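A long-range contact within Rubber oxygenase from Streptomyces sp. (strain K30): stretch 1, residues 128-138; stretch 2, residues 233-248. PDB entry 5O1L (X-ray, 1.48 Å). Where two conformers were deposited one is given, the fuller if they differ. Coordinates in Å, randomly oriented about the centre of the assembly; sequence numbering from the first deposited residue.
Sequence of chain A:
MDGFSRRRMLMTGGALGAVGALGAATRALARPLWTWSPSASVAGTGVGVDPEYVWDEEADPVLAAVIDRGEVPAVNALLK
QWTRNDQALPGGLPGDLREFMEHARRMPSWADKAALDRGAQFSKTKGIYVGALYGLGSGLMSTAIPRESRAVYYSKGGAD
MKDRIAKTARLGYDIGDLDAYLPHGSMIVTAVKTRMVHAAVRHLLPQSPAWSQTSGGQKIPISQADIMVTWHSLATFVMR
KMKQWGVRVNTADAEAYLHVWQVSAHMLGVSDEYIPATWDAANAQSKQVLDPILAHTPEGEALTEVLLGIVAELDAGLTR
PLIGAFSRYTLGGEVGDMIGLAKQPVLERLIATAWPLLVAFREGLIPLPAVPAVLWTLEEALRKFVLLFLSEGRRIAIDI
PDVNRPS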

# COMPACT_ATOMS: atom_id res chain seq x y z
N ILE A 128 10.79 12.06 -3.00
CA ILE A 128 11.20 12.05 -1.58
C ILE A 128 9.97 12.06 -0.66
O ILE A 128 9.92 11.35 0.38
N TYR A 129 8.97 12.87 -1.03
CA TYR A 129 7.78 12.99 -0.21
C TYR A 129 6.91 11.78 -0.27
O TYR A 129 6.53 11.22 0.76
N VAL A 130 6.63 11.30 -1.48
CA VAL A 130 5.81 10.09 -1.61
C VAL A 130 6.47 8.89 -0.96
O VAL A 130 5.85 8.07 -0.26
N GLY A 131 7.77 8.77 -1.20
CA GLY A 131 8.48 7.60 -0.69
C GLY A 131 8.56 7.63 0.83
O GLY A 131 8.46 6.58 1.50
N ALA A 132 8.76 8.80 1.41
CA ALA A 132 8.82 8.91 2.87
C ALA A 132 7.44 8.64 3.47
O ALA A 132 7.31 8.00 4.50
N LEU A 133 6.42 9.16 2.81
CA LEU A 133 5.06 8.93 3.27
C LEU A 133 4.63 7.49 3.17
O LEU A 133 4.01 7.00 4.12
N TYR A 134 4.93 6.79 2.08
CA TYR A 134 4.66 5.37 2.03
C TYR A 134 5.42 4.61 3.06
O TYR A 134 4.86 3.77 3.76
N GLY A 135 6.70 4.86 3.17
CA GLY A 135 7.60 4.01 3.97
C GLY A 135 7.42 4.21 5.42
O GLY A 135 7.38 3.20 6.20
N LEU A 136 7.40 5.43 5.89
CA LEU A 136 7.25 5.72 7.29
C LEU A 136 5.83 5.89 7.61
O LEU A 136 5.39 5.21 8.54
N GLY A 137 5.08 6.73 6.88
CA GLY A 137 3.74 7.05 7.21
C GLY A 137 2.83 5.86 7.07
O GLY A 137 2.36 5.31 8.07
N SER A 138 2.58 5.42 5.84
CA SER A 138 1.67 4.29 5.62
C SER A 138 2.21 3.01 6.24
O SER A 138 1.47 2.26 6.85
N SER A 233 -5.07 4.04 3.42
CA SER A 233 -3.83 4.27 4.21
C SER A 233 -2.66 4.60 3.30
O SER A 233 -1.68 5.13 3.82
N LEU A 234 -2.81 4.38 2.02
CA LEU A 234 -1.83 4.65 0.99
C LEU A 234 -2.24 5.83 0.19
O LEU A 234 -1.87 6.95 0.56
N ALA A 235 -3.03 5.70 -0.85
CA ALA A 235 -3.40 6.81 -1.75
C ALA A 235 -3.97 8.04 -1.04
O ALA A 235 -3.49 9.14 -1.20
N THR A 236 -5.05 7.82 -0.29
CA THR A 236 -5.75 8.99 0.23
C THR A 236 -4.87 9.69 1.27
O THR A 236 -4.88 10.94 1.36
N PHE A 237 -4.19 8.91 2.11
CA PHE A 237 -3.29 9.48 3.10
C PHE A 237 -2.15 10.25 2.48
O PHE A 237 -1.87 11.41 2.87
N VAL A 238 -1.48 9.70 1.50
CA VAL A 238 -0.33 10.39 0.90
C VAL A 238 -0.75 11.65 0.28
O VAL A 238 -0.04 12.68 0.43
N MET A 239 -1.85 11.68 -0.48
CA MET A 239 -2.30 12.94 -1.11
C MET A 239 -2.61 13.96 -0.03
O MET A 239 -2.24 15.16 -0.20
N ARG A 240 -3.31 13.56 1.02
CA ARG A 240 -3.62 14.51 2.09
C ARG A 240 -2.38 15.11 2.67
O ARG A 240 -2.29 16.36 2.87
N LYS A 241 -1.42 14.30 2.98
CA LYS A 241 -0.20 14.83 3.61
C LYS A 241 0.60 15.68 2.66
O LYS A 241 1.12 16.77 3.09
N MET A 242 0.71 15.34 1.38
CA MET A 242 1.48 16.17 0.46
C MET A 242 0.86 17.55 0.41
O MET A 242 1.58 18.59 0.42
N LYS A 243 -0.46 17.63 0.32
CA LYS A 243 -1.14 18.91 0.21
C LYS A 243 -0.91 19.66 1.49
O LYS A 243 -0.61 20.89 1.41
N GLN A 244 -1.02 19.02 2.65
CA GLN A 244 -0.86 19.71 3.94
C GLN A 244 0.53 20.32 4.04
O GLN A 244 0.70 21.42 4.58
N TRP A 245 1.54 19.63 3.56
CA TRP A 245 2.94 20.09 3.59
C TRP A 245 3.26 21.17 2.61
O TRP A 245 4.39 21.70 2.67
N GLY A 246 2.37 21.50 1.71
CA GLY A 246 2.62 22.47 0.67
C GLY A 246 3.38 21.98 -0.50
O GLY A 246 3.91 22.73 -1.31
N VAL A 247 3.41 20.68 -0.70
CA VAL A 247 3.89 20.20 -1.95
C VAL A 247 2.98 20.76 -3.07
O VAL A 247 1.73 20.79 -2.88
N ARG A 248 3.58 21.14 -4.21
CA ARG A 248 2.77 21.68 -5.31
C ARG A 248 2.12 20.54 -6.07
O ARG A 248 2.75 19.74 -6.74

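L133 is the centre of the contact. Its CA-to-CB bond points toward the second helix, and of all residues here it has the largest area covered by the other stretch. Its chi1 is m and chi2 is t. The side chain sits as a knob among F237, V238, K241 and M242. CD1 of L133 lies 3.7 Å from CG of M242, and CD2 of L133 lies 3.6 Å from CB of K241. The same CD2 is 3.5 Å from CH2 of W245, so the leucine also meets the indole.

V238 answers from the second helix. It points toward stretch 1 with chi1 t and fits among V130, L133, Y134 and S138. Its CG2 is 3.9 Å from CB of L133 and 3.5 Å from CE1 of Y134. V130, also t, points sideways, yet its CG2 comes within 3.6 Å of SD of M242.

Toward the end of stretch 2, Y129 (chi1 m) meets W245 and V247. CG2 of V247 lies over one face of the tyrosine ring, 4.2 Å from its centroid, in a CH-pi contact. CD1 of Y129 is 4.1 Å from CZ3 of W245.

At the other end, the CA-to-CB bond of F237 (chi1 t) points toward stretch 1, and its ring reaches G137. CE2 of F237 is 3.8 Å from CA of G137. A CB on G137 would clash with that ring atom, so the missing side chain lets the ring in close. L234 points sideways, but its end comes nearer: CD2 of L234 is 3.7 Å from CB of S138.

The polar edge is S138, chi1 m. Its OG donates a hydrogen bond to O of S233, 2.7 Å away. This is the only hydrogen bond between the stretches. K241 starts toward the contact, but its end leads away, and its NZ donates to OE1 of Q244 at 2.6 Å.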

# COMPACT_ATOMS: atom_id res chain seq x y z
CB ILE A 128 12.19 13.18 -1.24
CG1 ILE A 128 12.74 12.97 0.17
CG2 ILE A 128 11.62 14.52 -1.45
CD1 ILE A 128 13.81 14.00 0.47
CB TYR A 129 6.95 14.25 -0.59
CG TYR A 129 7.81 15.49 -0.65
CD1 TYR A 129 8.47 15.90 0.50
CD2 TYR A 129 7.99 16.18 -1.85
CE1 TYR A 129 9.36 16.95 0.47
CE2 TYR A 129 8.84 17.25 -1.89
CZ TYR A 129 9.50 17.64 -0.71
OH TYR A 129 10.45 18.72 -0.63
CB VAL A 130 5.50 9.85 -3.07
CG1 VAL A 130 4.79 8.65 -3.32
CG2 VAL A 130 4.70 10.98 -3.67
CB ALA A 132 9.30 10.29 3.28
CB LEU A 133 4.08 9.83 2.51
CG LEU A 133 4.18 11.31 2.91
CD1 LEU A 133 3.54 12.20 1.94
CD2 LEU A 133 3.58 11.53 4.31
CB TYR A 134 4.95 4.77 0.67
CG TYR A 134 4.10 5.21 -0.53
CD1 TYR A 134 2.78 5.44 -0.43
CD2 TYR A 134 4.67 5.25 -1.81
CE1 TYR A 134 2.04 5.82 -1.56
CE2 TYR A 134 3.94 5.64 -2.92
CZ TYR A 134 2.61 5.94 -2.73
OH TYR A 134 1.95 6.32 -3.91
CB LEU A 136 8.08 6.93 7.74
CG LEU A 136 9.55 6.72 7.53
CD1 LEU A 136 10.28 8.00 7.87
CD2 LEU A 136 10.09 5.55 8.35
CB SER A 138 1.43 4.04 4.12
OG SER A 138 1.02 5.19 3.45
CB SER A 233 -3.51 3.08 5.08
OG SER A 233 -2.85 2.05 4.41
CB LEU A 234 -1.67 3.38 0.10
CG LEU A 234 -0.99 2.24 0.84
CD1 LEU A 234 -1.26 0.89 0.18
CD2 LEU A 234 0.51 2.50 0.87
CB ALA A 235 -4.37 6.32 -2.77
CB THR A 236 -7.06 8.53 0.91
OG1 THR A 236 -7.70 7.68 -0.09
CG2 THR A 236 -7.96 9.65 1.16
CB PHE A 237 -2.69 8.31 3.95
CG PHE A 237 -1.54 8.72 4.85
CD1 PHE A 237 -1.77 9.43 5.93
CD2 PHE A 237 -0.27 8.33 4.51
CE1 PHE A 237 -0.66 9.77 6.81
CE2 PHE A 237 0.82 8.67 5.31
CZ PHE A 237 0.59 9.37 6.45
CB VAL A 238 0.40 9.45 -0.09
CG1 VAL A 238 1.44 10.18 -0.92
CG2 VAL A 238 1.03 8.38 0.66
CB MET A 239 -3.48 12.70 -2.05
CG MET A 239 -3.94 13.93 -2.75
SD MET A 239 -2.63 14.74 -3.74
CE MET A 239 -2.27 13.48 -4.96
CB ARG A 240 -4.48 13.91 3.17
CG ARG A 240 -4.77 14.83 4.35
CD ARG A 240 -5.68 14.16 5.39
NE ARG A 240 -5.13 12.96 6.07
CZ ARG A 240 -4.30 12.92 7.10
NH1 ARG A 240 -3.79 14.01 7.68
NH2 ARG A 240 -3.94 11.74 7.57
CB LYS A 241 0.66 13.69 4.10
CG LYS A 241 0.10 12.91 5.24
CD LYS A 241 -0.37 13.72 6.44
CE LYS A 241 0.75 14.60 7.01
NZ LYS A 241 0.25 15.24 8.26
CB MET A 242 1.57 15.57 -0.93
CG MET A 242 2.54 14.42 -0.89
SD MET A 242 3.01 13.90 -2.55
CE MET A 242 1.51 13.58 -3.12
CB LYS A 243 -2.62 18.77 -0.17
CG LYS A 243 -2.77 18.32 -1.60
CD LYS A 243 -4.20 18.01 -2.00
CE LYS A 243 -4.39 18.12 -3.48
NZ LYS A 243 -5.81 17.79 -3.79
CB GLN A 244 -1.07 18.77 5.12
CG GLN A 244 -1.07 19.44 6.49
CD GLN A 244 -1.11 18.42 7.63
OE1 GLN A 244 -1.31 17.21 7.42
NE2 GLN A 244 -0.84 18.88 8.85
CB TRP A 245 3.89 18.90 3.33
CG TRP A 245 3.98 17.88 4.41
CD1 TRP A 245 3.50 17.96 5.66
CD2 TRP A 245 4.65 16.65 4.32
NE1 TRP A 245 3.81 16.83 6.34
CE2 TRP A 245 4.54 16.01 5.55
CE3 TRP A 245 5.34 16.00 3.30
CZ2 TRP A 245 5.12 14.73 5.78
CZ3 TRP A 245 5.91 14.76 3.53
CH2 TRP A 245 5.81 14.17 4.78
CB VAL A 247 3.91 18.63 -1.97
CG1 VAL A 247 4.29 18.10 -3.34
CG2 VAL A 247 4.77 18.11 -0.85
CB ARG A 248 3.58 22.60 -6.20
CG ARG A 248 4.11 23.84 -5.45
CD ARG A 248 3.19 24.60 -4.42
NE ARG A 248 2.34 25.54 -5.17
CZ ARG A 248 1.25 26.16 -4.71
NH1 ARG A 248 0.53 26.94 -5.53
NH2 ARG A 248 0.85 26.00 -3.45